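PDB 3JU3: probable 2-oxoacid ferredoxin oxidoreductase, alpha chain from Thermoplasma acidophilum, which probably catalyses, with its partner subunits, the ferredoxin-dependent oxidative decarboxylation of 2-oxoacids such as 2-oxoglutarate to acyl-CoA and carbon dioxide. Local coordinates for the interface of chains A and B. Sequence-based numbering; all coordinates share one arbitrary frame. Chains: chain A/B, Probable 2-oxoacid ferredoxin oxidoreductase, alpha chain.

Contact 1: the interface of chains A and B. Residues chain A 16, 93, 95, 112, 115-116; chain B 67-69.
B:Ile69 and A:Ile115 reach toward each other tip to tip, the delta-methyl CD1 of B:Ile69 lying 3.7 Å from the branch methyl CG2 of A:Ile115. The same CD1 meets A:Ile16 CG2 at 3.7 Å, while the branch methyl CG2 of B:Ile69 points elsewhere, to A:Ile95 CG1 at 3.7 Å. This division follows from chi1 of -53°, which sets CG1 beside the backbone N and CG2 anti to it, and an extended chi2 of -179° carries CD1 outward. A beta-branched side chain thus serves two groups of neighbours at once. Cutting B:Ile69 back to alanine would probably open a gap beside A:Ile16, A:Ile115 and A:Ile95, which would lose the contacts made by CD1 and CG2. B:Leu67 forks similarly: CD1 sits 3.6 Å from A:Ile115 CG2, and CD2 sits 3.6 Å from A:Leu116 CA, its chain crossing that of A:Leu116 at about a right angle. Beside this apolar layer, a water bound by the backbone N of A:Asn93 also lies near its ND2, with poorer geometry, and reaches B:Val68 O at 2.7 Å. The short asparagine amide also rests against B:Leu67 CD1. In the fold, strand 68-71 of chain B pairs in parallel with strand 93-95 of chain A, with helix 105-117 packed against one face through A:Ile115.

Contact 2: the interface of chains A and B. Residues chain A 20-24; chain B 73-75.
The side-chain hydroxyl OG of B:Ser73 is gripped twice by chain A: it donates to the backbone carbonyl A:Trp21 O at 2.7 Å and accepts from the backbone A:Gln24 N at 3.2 Å. With chi1 of -174°, OG stands anti to its own backbone N and reaches into the turn at the start of the 3-10 helix 22-24. Serine suits the place because one small hydroxyl can both give and take a hydrogen bond. Its CB meanwhile lies over the face of the A:Trp21 indole, 4.0 Å from the centroid of the five-membered ring, in a CH-pi contact. The flat ring runs on along the strand of chain B: CH2 of A:Trp21 lies 3.6 Å from CA of B:Asn74, the residue after B:Ser73, and its CZ3 lies 3.7 Å from B:Tyr75 CB. The breadth of the indole lets it lie along three successive residues, B:Ser73 to B:Tyr75. Further along the turn, A:Ser23 N donates to B:Asn74 O at 3.1 Å. A:Gly22 carries the chain between these two grips with a positive phi of 62° combined with a strongly negative psi, a pairing that glycine adopts easily. The hydroxyl of A:Ser23 adds a side-chain link, its OG donating to the amide oxygen OD1 of B:Asn74 at 3.0 Å from above the carbonyl plane, 51° out of it.

Contact 3: the interface of chains A and B. Residues chain A 18-19, 28, 94-95; chain B 69, 71.
The gamma-methyl CG2 of B:Val71, set beside the backbone N by a chi1 of 175° that puts CG1 anti to that N, meets A:Ile28, whose own chi1 of -67° and extended chi2 of -168° carry CD1 out to it. The two side chains reach toward each other tip to tip, and A:Ile28 CD1 lies 3.4 Å from B:Val71 CG2, a close approach for two methyl groups. The same methyl also approaches the A:Phe18 ring, with CD1 of the phenyl group 3.8 Å away. One methyl of the compact valine thus meets both the isoleucine and the ring, and its beta-branching suits an extended strand. A:Ile28 belongs to helix 25-37, so its long side chain spans from the helix to the strand of the other subunit.

Backbone bonds fix this packing in register. A:Val19 N donates to B:Ile69 O at 3.0 Å, and B:Val71 N donates to A:Val19 O at 2.9 Å, so both the backbone N-H and the backbone carbonyl of A:Val19 bond to chain B. This is parallel pairing, with A:Phe18 bridged to B:Ile69. On the far edge of the inserted strand, A:Ile95 forms a parallel bridge with B:Val71, bringing its carbonyl O to 3.6 Å from B:Val71 CA. Strand 68-71 of chain B therefore lies between strands 16-21 and 93-95 of chain A, so the sheet is continuous across the two chains, which are joined through both backbone and apolar contacts.

Contact 1: the interface of chains A and B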
ATOM      1  N   ILE A  16     -21.639 -16.737  -8.745  1.00 17.60           N
ATOM      2  CA  ILE A  16     -20.451 -16.323  -7.979  1.00 17.40           C
ATOM      3  C   ILE A  16     -20.853 -15.199  -7.015  1.00 18.34           C
ATOM      4  O   ILE A  16     -21.524 -14.231  -7.423  1.00 17.55           O
ATOM      5  CB  ILE A  16     -19.335 -15.757  -8.905  1.00 17.66           C
ATOM      6  CG1 ILE A  16     -18.772 -16.858  -9.831  1.00 17.58           C
ATOM      7  CG2 ILE A  16     -18.190 -15.099  -8.039  1.00 19.92           C
ATOM      8  CD1 ILE A  16     -18.020 -16.341 -11.075  1.00 17.20           C
ATOM      9  N   ASN A  93     -11.982 -20.016  -1.656  1.00 19.31           N
ATOM     10  CA  ASN A  93     -11.451 -19.433  -2.884  1.00 20.50           C
ATOM     11  C   ASN A  93     -11.113 -17.979  -2.724  1.00 21.44           C
ATOM     12  O   ASN A  93     -11.875 -17.217  -2.122  1.00 21.88           O
ATOM     13  CB  ASN A  93     -12.421 -19.607  -4.046  1.00 19.79           C
ATOM     14  CG  ASN A  93     -12.797 -21.036  -4.267  1.00 20.34           C
ATOM     15  OD1 ASN A  93     -11.986 -21.837  -4.738  1.00 19.05           O
ATOM     16  ND2 ASN A  93     -14.038 -21.378  -3.925  1.00 20.70           N
ATOM     17  N   ILE A  95      -8.963 -14.325  -4.513  1.00 25.27           N
ATOM     18  CA  ILE A  95      -8.213 -13.644  -5.537  1.00 25.36           C
ATOM     19  C   ILE A  95      -7.301 -12.693  -4.781  1.00 26.60           C
ATOM     20  O   ILE A  95      -7.766 -11.724  -4.175  1.00 25.55           O
ATOM     21  CB  ILE A  95      -9.172 -12.923  -6.517  1.00 25.92           C
ATOM     22  CG1 ILE A  95      -9.927 -13.964  -7.357  1.00 25.60           C
ATOM     23  CG2 ILE A  95      -8.439 -11.856  -7.392  1.00 25.55           C
ATOM     24  CD1 ILE A  95     -10.875 -13.415  -8.368  1.00 25.67           C
ATOM     25  N   ALA A 112     -11.711 -15.853 -11.738  1.00 12.05           N
ATOM     26  CA  ALA A 112     -13.103 -16.063 -11.366  1.00 12.23           C
ATOM     27  C   ALA A 112     -13.744 -17.256 -12.122  1.00 13.04           C
ATOM     28  O   ALA A 112     -14.402 -18.127 -11.526  1.00 12.66           O
ATOM     29  CB  ALA A 112     -13.919 -14.769 -11.587  1.00 11.84           C
ATOM     30  N   ILE A 115     -12.224 -20.509 -11.074  1.00 16.54           N
ATOM     31  CA  ILE A 115     -12.714 -20.936  -9.781  1.00 19.24           C
ATOM     32  C   ILE A 115     -14.111 -21.562  -9.945  1.00 22.20           C
ATOM     33  O   ILE A 115     -14.444 -22.586  -9.325  1.00 21.57           O
ATOM     34  CB  ILE A 115     -12.759 -19.716  -8.754  1.00 19.03           C
ATOM     35  CG1 ILE A 115     -11.334 -19.404  -8.237  1.00 20.28           C
ATOM     36  CG2 ILE A 115     -13.707 -20.007  -7.607  1.00 18.54           C
ATOM     37  CD1 ILE A 115     -11.157 -18.034  -7.533  1.00 15.73           C
ATOM     38  N   LEU A 116     -14.909 -20.915 -10.784  1.00 25.28           N
ATOM     39  CA  LEU A 116     -16.219 -21.396 -11.196  1.00 29.37           C
ATOM     40  C   LEU A 116     -16.151 -22.822 -11.775  1.00 32.79           C
ATOM     41  O   LEU A 116     -16.943 -23.697 -11.401  1.00 32.17           O
ATOM     42  CB  LEU A 116     -16.806 -20.421 -12.220  1.00 28.28           C
ATOM     43  CG  LEU A 116     -18.207 -20.690 -12.757  1.00 26.76           C
ATOM     44  CD1 LEU A 116     -19.240 -20.778 -11.633  1.00 25.17           C
ATOM     45  CD2 LEU A 116     -18.553 -19.596 -13.729  1.00 25.90           C
TER
ATOM     46  N   LEU B  67     -21.067 -20.196  -4.542  1.00 20.59           N
ATOM     47  CA  LEU B  67     -19.606 -20.128  -4.646  1.00 19.30           C
ATOM     48  C   LEU B  67     -19.127 -18.760  -4.202  1.00 19.03           C
ATOM     49  O   LEU B  67     -19.576 -17.755  -4.746  1.00 17.90           O
ATOM     50  CB  LEU B  67     -19.185 -20.364  -6.091  1.00 19.41           C
ATOM     51  CG  LEU B  67     -17.791 -19.960  -6.562  1.00 20.63           C
ATOM     52  CD1 LEU B  67     -16.786 -20.753  -5.809  1.00 22.18           C
ATOM     53  CD2 LEU B  67     -17.679 -20.262  -8.061  1.00 21.70           C
ATOM     54  N   VAL B  68     -18.217 -18.720  -3.226  1.00 18.52           N
ATOM     55  CA  VAL B  68     -17.775 -17.454  -2.661  1.00 19.04           C
ATOM     56  C   VAL B  68     -16.307 -17.248  -3.030  1.00 19.48           C
ATOM     57  O   VAL B  68     -15.496 -18.186  -2.904  1.00 20.04           O
ATOM     58  CB  VAL B  68     -17.931 -17.446  -1.135  1.00 19.30           C
ATOM     59  CG1 VAL B  68     -17.509 -16.081  -0.530  1.00 18.47           C
ATOM     60  CG2 VAL B  68     -19.380 -17.780  -0.711  1.00 19.24           C
ATOM     61  N   ILE B  69     -15.964 -16.046  -3.485  1.00 19.03           N
ATOM     62  CA  ILE B  69     -14.588 -15.697  -3.802  1.00 19.82           C
ATOM     63  C   ILE B  69     -14.217 -14.405  -3.047  1.00 20.46           C
ATOM     64  O   ILE B  69     -14.752 -13.318  -3.346  1.00 20.37           O
ATOM     65  CB  ILE B  69     -14.393 -15.457  -5.297  1.00 20.24           C
ATOM     66  CG1 ILE B  69     -14.925 -16.652  -6.140  1.00 19.17           C
ATOM     67  CG2 ILE B  69     -12.929 -15.140  -5.571  1.00 21.58           C
ATOM     68  CD1 ILE B  69     -14.747 -16.498  -7.684  1.00 15.79           C
TER
HETATM   69  O   HOH W   1     -14.636 -20.361  -1.630  1.00 19.28           O

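Contact 2: the interface of chains A and B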
ATOM      1  N   THR A  20     -15.627  -8.236  -0.953  1.00 18.14           N
ATOM      2  CA  THR A  20     -14.515  -7.346  -0.799  1.00 18.39           C
ATOM      3  C   THR A  20     -14.893  -6.147   0.079  1.00 18.87           C
ATOM      4  O   THR A  20     -16.023  -6.068   0.601  1.00 18.26           O
ATOM      5  CB  THR A  20     -13.909  -6.914  -2.180  1.00 19.15           C
ATOM      6  OG1 THR A  20     -12.510  -6.576  -2.012  1.00 20.39           O
ATOM      7  CG2 THR A  20     -14.665  -5.703  -2.768  1.00 18.95           C
ATOM      8  N   TRP A  21     -13.936  -5.248   0.246  1.00 17.58           N
ATOM      9  CA  TRP A  21     -14.084  -4.049   1.042  1.00 18.28           C
ATOM     10  C   TRP A  21     -13.111  -3.079   0.374  1.00 18.73           C
ATOM     11  O   TRP A  21     -12.254  -3.471  -0.417  1.00 18.59           O
ATOM     12  CB  TRP A  21     -13.688  -4.309   2.512  1.00 17.53           C
ATOM     13  CG  TRP A  21     -12.225  -4.701   2.652  1.00 19.06           C
ATOM     14  CD1 TRP A  21     -11.661  -5.931   2.393  1.00 20.30           C
ATOM     15  CD2 TRP A  21     -11.145  -3.836   2.982  1.00 15.86           C
ATOM     16  NE1 TRP A  21     -10.304  -5.876   2.587  1.00 17.87           N
ATOM     17  CE2 TRP A  21      -9.968  -4.600   2.953  1.00 17.25           C
ATOM     18  CE3 TRP A  21     -11.064  -2.481   3.337  1.00 18.91           C
ATOM     19  CZ2 TRP A  21      -8.720  -4.065   3.267  1.00 15.10           C
ATOM     20  CZ3 TRP A  21      -9.827  -1.950   3.647  1.00 18.81           C
ATOM     21  CH2 TRP A  21      -8.662  -2.739   3.583  1.00 15.78           C
ATOM     22  N   GLY A  22     -13.222  -1.813   0.710  1.00 19.22           N
ATOM     23  CA  GLY A  22     -12.210  -0.863   0.278  1.00 19.70           C
ATOM     24  C   GLY A  22     -12.097  -0.706  -1.211  1.00 20.41           C
ATOM     25  O   GLY A  22     -13.099  -0.640  -1.913  1.00 20.52           O
ATOM     26  N   SER A  23     -10.852  -0.675  -1.701  1.00 21.22           N
ATOM     27  CA  SER A  23     -10.590  -0.129  -3.022  1.00 21.59           C
ATOM     28  C   SER A  23     -10.985  -1.043  -4.211  1.00 21.79           C
ATOM     29  O   SER A  23     -11.158  -0.547  -5.329  1.00 20.76           O
ATOM     30  CB  SER A  23      -9.115   0.274  -3.126  1.00 22.17           C
ATOM     31  OG  SER A  23      -8.326  -0.910  -3.224  1.00 23.47           O
ATOM     32  N   GLN A  24     -11.142  -2.350  -3.978  1.00 20.69           N
ATOM     33  CA  GLN A  24     -11.392  -3.290  -5.093  1.00 20.89           C
ATOM     34  C   GLN A  24     -12.874  -3.351  -5.474  1.00 20.82           C
ATOM     35  O   GLN A  24     -13.275  -4.079  -6.416  1.00 20.12           O
ATOM     36  CB  GLN A  24     -10.858  -4.685  -4.752  1.00 21.46           C
ATOM     37  CG  GLN A  24      -9.343  -4.737  -4.685  1.00 22.83           C
ATOM     38  CD  GLN A  24      -8.705  -4.160  -5.963  1.00 26.12           C
ATOM     39  OE1 GLN A  24      -8.065  -3.124  -5.917  1.00 30.02           O
ATOM     40  NE2 GLN A  24      -8.923  -4.814  -7.095  1.00 23.29           N
TER
ATOM     41  N   SER B  73      -7.998  -6.894  -0.562  1.00 18.45           N
ATOM     42  CA  SER B  73      -8.122  -5.487  -0.904  1.00 18.29           C
ATOM     43  C   SER B  73      -7.281  -4.574   0.031  1.00 20.19           C
ATOM     44  O   SER B  73      -6.474  -5.067   0.829  1.00 19.74           O
ATOM     45  CB  SER B  73      -9.609  -5.093  -0.973  1.00 18.33           C
ATOM     46  OG  SER B  73      -9.804  -3.755  -1.441  1.00 20.07           O
ATOM     47  N   ASN B  74      -7.403  -3.251  -0.130  1.00 19.41           N
ATOM     48  CA  ASN B  74      -6.628  -2.322   0.697  1.00 20.38           C
ATOM     49  C   ASN B  74      -7.301  -0.968   0.749  1.00 20.13           C
ATOM     50  O   ASN B  74      -8.282  -0.723   0.036  1.00 19.28           O
ATOM     51  CB  ASN B  74      -5.196  -2.158   0.178  1.00 20.48           C
ATOM     52  CG  ASN B  74      -5.147  -1.290  -1.054  1.00 22.73           C
ATOM     53  OD1 ASN B  74      -5.650  -1.668  -2.099  1.00 24.43           O
ATOM     54  ND2 ASN B  74      -4.585  -0.091  -0.920  1.00 27.67           N
ATOM     55  N   TYR B  75      -6.792  -0.085   1.606  1.00 21.35           N
ATOM     56  CA  TYR B  75      -7.333   1.275   1.656  1.00 22.51           C
ATOM     57  C   TYR B  75      -6.258   2.177   2.232  1.00 22.76           C
ATOM     58  O   TYR B  75      -5.507   1.750   3.113  1.00 22.12           O
ATOM     59  CB  TYR B  75      -8.665   1.309   2.442  1.00 22.53           C
ATOM     60  CG  TYR B  75      -9.451   2.596   2.324  1.00 24.18           C
ATOM     61  CD1 TYR B  75     -10.177   2.917   1.159  1.00 27.21           C
ATOM     62  CD2 TYR B  75      -9.469   3.503   3.379  1.00 26.79           C
ATOM     63  CE1 TYR B  75     -10.894   4.124   1.057  1.00 26.46           C
ATOM     64  CE2 TYR B  75     -10.166   4.701   3.283  1.00 28.46           C
ATOM     65  CZ  TYR B  75     -10.871   5.007   2.123  1.00 28.26           C
ATOM     66  OH  TYR B  75     -11.568   6.197   2.095  1.00 30.82           O
TER

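Contact 3: the interface of chains A and B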
ATOM      1  N   PHE A  18     -18.812 -12.548  -4.982  1.00 17.03           N
ATOM      2  CA  PHE A  18     -17.565 -11.880  -4.619  1.00 16.75           C
ATOM      3  C   PHE A  18     -17.739 -11.244  -3.239  1.00 17.62           C
ATOM      4  O   PHE A  18     -18.844 -10.847  -2.877  1.00 17.77           O
ATOM      5  CB  PHE A  18     -17.223 -10.784  -5.634  1.00 15.21           C
ATOM      6  CG  PHE A  18     -16.809 -11.305  -6.991  1.00 16.79           C
ATOM      7  CD1 PHE A  18     -15.565 -11.894  -7.157  1.00 15.13           C
ATOM      8  CD2 PHE A  18     -17.658 -11.190  -8.105  1.00 17.11           C
ATOM      9  CE1 PHE A  18     -15.152 -12.366  -8.422  1.00 18.92           C
ATOM     10  CE2 PHE A  18     -17.254 -11.684  -9.380  1.00 14.53           C
ATOM     11  CZ  PHE A  18     -16.022 -12.246  -9.526  1.00 18.33           C
ATOM     12  N   VAL A  19     -16.650 -11.178  -2.459  1.00 17.92           N
ATOM     13  CA  VAL A  19     -16.634 -10.434  -1.192  1.00 17.78           C
ATOM     14  C   VAL A  19     -15.428  -9.519  -1.252  1.00 18.56           C
ATOM     15  O   VAL A  19     -14.317  -9.978  -1.580  1.00 18.70           O
ATOM     16  CB  VAL A  19     -16.476 -11.351   0.014  1.00 18.61           C
ATOM     17  CG1 VAL A  19     -16.595 -10.532   1.346  1.00 16.40           C
ATOM     18  CG2 VAL A  19     -17.505 -12.439  -0.001  1.00 17.00           C
ATOM     19  N   ILE A  28     -14.346  -5.132  -9.122  0.50 21.00           N
ATOM     20  CA  ILE A  28     -15.284  -6.257  -9.052  0.50 21.03           C
ATOM     21  C   ILE A  28     -16.598  -5.958  -9.797  0.50 21.10           C
ATOM     22  O   ILE A  28     -17.098  -6.798 -10.553  0.50 21.15           O
ATOM     23  CB  ILE A  28     -15.604  -6.629  -7.605  0.50 20.76           C
ATOM     24  CG1 ILE A  28     -14.356  -7.182  -6.922  0.50 21.64           C
ATOM     25  CG2 ILE A  28     -16.749  -7.671  -7.569  0.50 20.80           C
ATOM     26  CD1 ILE A  28     -14.651  -7.815  -5.615  0.50 21.69           C
ATOM     27  N   LYS A  94      -9.989 -17.563  -3.285  1.00 22.57           N
ATOM     28  CA  LYS A  94      -9.591 -16.168  -3.100  1.00 24.56           C
ATOM     29  C   LYS A  94      -8.870 -15.627  -4.320  1.00 24.64           C
ATOM     30  O   LYS A  94      -8.290 -16.385  -5.096  1.00 25.23           O
ATOM     31  CB  LYS A  94      -8.762 -15.998  -1.798  1.00 24.43           C
ATOM     32  CG  LYS A  94      -7.397 -16.669  -1.843  1.00 27.56           C
ATOM     33  CD  LYS A  94      -6.880 -17.000  -0.442  1.00 30.09           C
ATOM     34  CE  LYS A  94      -5.573 -17.800  -0.509  1.00 32.19           C
ATOM     35  NZ  LYS A  94      -5.727 -19.109  -1.221  1.00 32.90           N
ATOM     36  N   ILE A  95      -8.963 -14.325  -4.513  1.00 25.27           N
ATOM     37  CA  ILE A  95      -8.213 -13.644  -5.537  1.00 25.36           C
ATOM     38  C   ILE A  95      -7.301 -12.693  -4.781  1.00 26.60           C
ATOM     39  O   ILE A  95      -7.766 -11.724  -4.175  1.00 25.55           O
ATOM     40  CB  ILE A  95      -9.172 -12.923  -6.517  1.00 25.92           C
ATOM     41  CG1 ILE A  95      -9.927 -13.964  -7.357  1.00 25.60           C
ATOM     42  CG2 ILE A  95      -8.439 -11.856  -7.392  1.00 25.55           C
ATOM     43  CD1 ILE A  95     -10.875 -13.415  -8.368  1.00 25.67           C
TER
ATOM     44  N   ILE B  69     -15.964 -16.046  -3.485  1.00 19.03           N
ATOM     45  CA  ILE B  69     -14.588 -15.697  -3.802  1.00 19.82           C
ATOM     46  C   ILE B  69     -14.217 -14.405  -3.047  1.00 20.46           C
ATOM     47  O   ILE B  69     -14.752 -13.318  -3.346  1.00 20.37           O
ATOM     48  CB  ILE B  69     -14.393 -15.457  -5.297  1.00 20.24           C
ATOM     49  CG1 ILE B  69     -14.925 -16.652  -6.140  1.00 19.17           C
ATOM     50  CG2 ILE B  69     -12.929 -15.140  -5.571  1.00 21.58           C
ATOM     51  CD1 ILE B  69     -14.747 -16.498  -7.684  1.00 15.79           C
ATOM     52  N   VAL B  71     -11.862 -11.361  -2.220  1.00 20.10           N
ATOM     53  CA  VAL B  71     -10.980 -10.572  -3.087  1.00 19.45           C
ATOM     54  C   VAL B  71     -10.117  -9.684  -2.164  1.00 19.83           C
ATOM     55  O   VAL B  71     -10.626  -8.784  -1.498  1.00 20.17           O
ATOM     56  CB  VAL B  71     -11.779  -9.683  -4.084  1.00 18.40           C
ATOM     57  CG1 VAL B  71     -10.851  -8.789  -4.880  1.00 20.96           C
ATOM     58  CG2 VAL B  71     -12.647 -10.540  -5.096  1.00 18.84           C
TER

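Contact 3 lies between the others: the centre of its C-alpha atoms is about 6 Å from that of contact 1 and 10 Å from that of contact 2, while contacts 1 and 2 are about 17 Å apart. Contacts 1 and 3 share A:Ile95 and B:Ile69, and strand 16-21 of chain A enters all three. Along chain B the path runs from strand 68-71 into strand 73-77, passing from mainly apolar side chains in contact 1 to side-chain hydrogen bonds in contact 2. Two-fold symmetry repeats every contact with the chains exchanged, consistent with a strand-swapped pair; because the chains are only a fragment of the alpha subunit, this pairing may not occur in the complete enzyme.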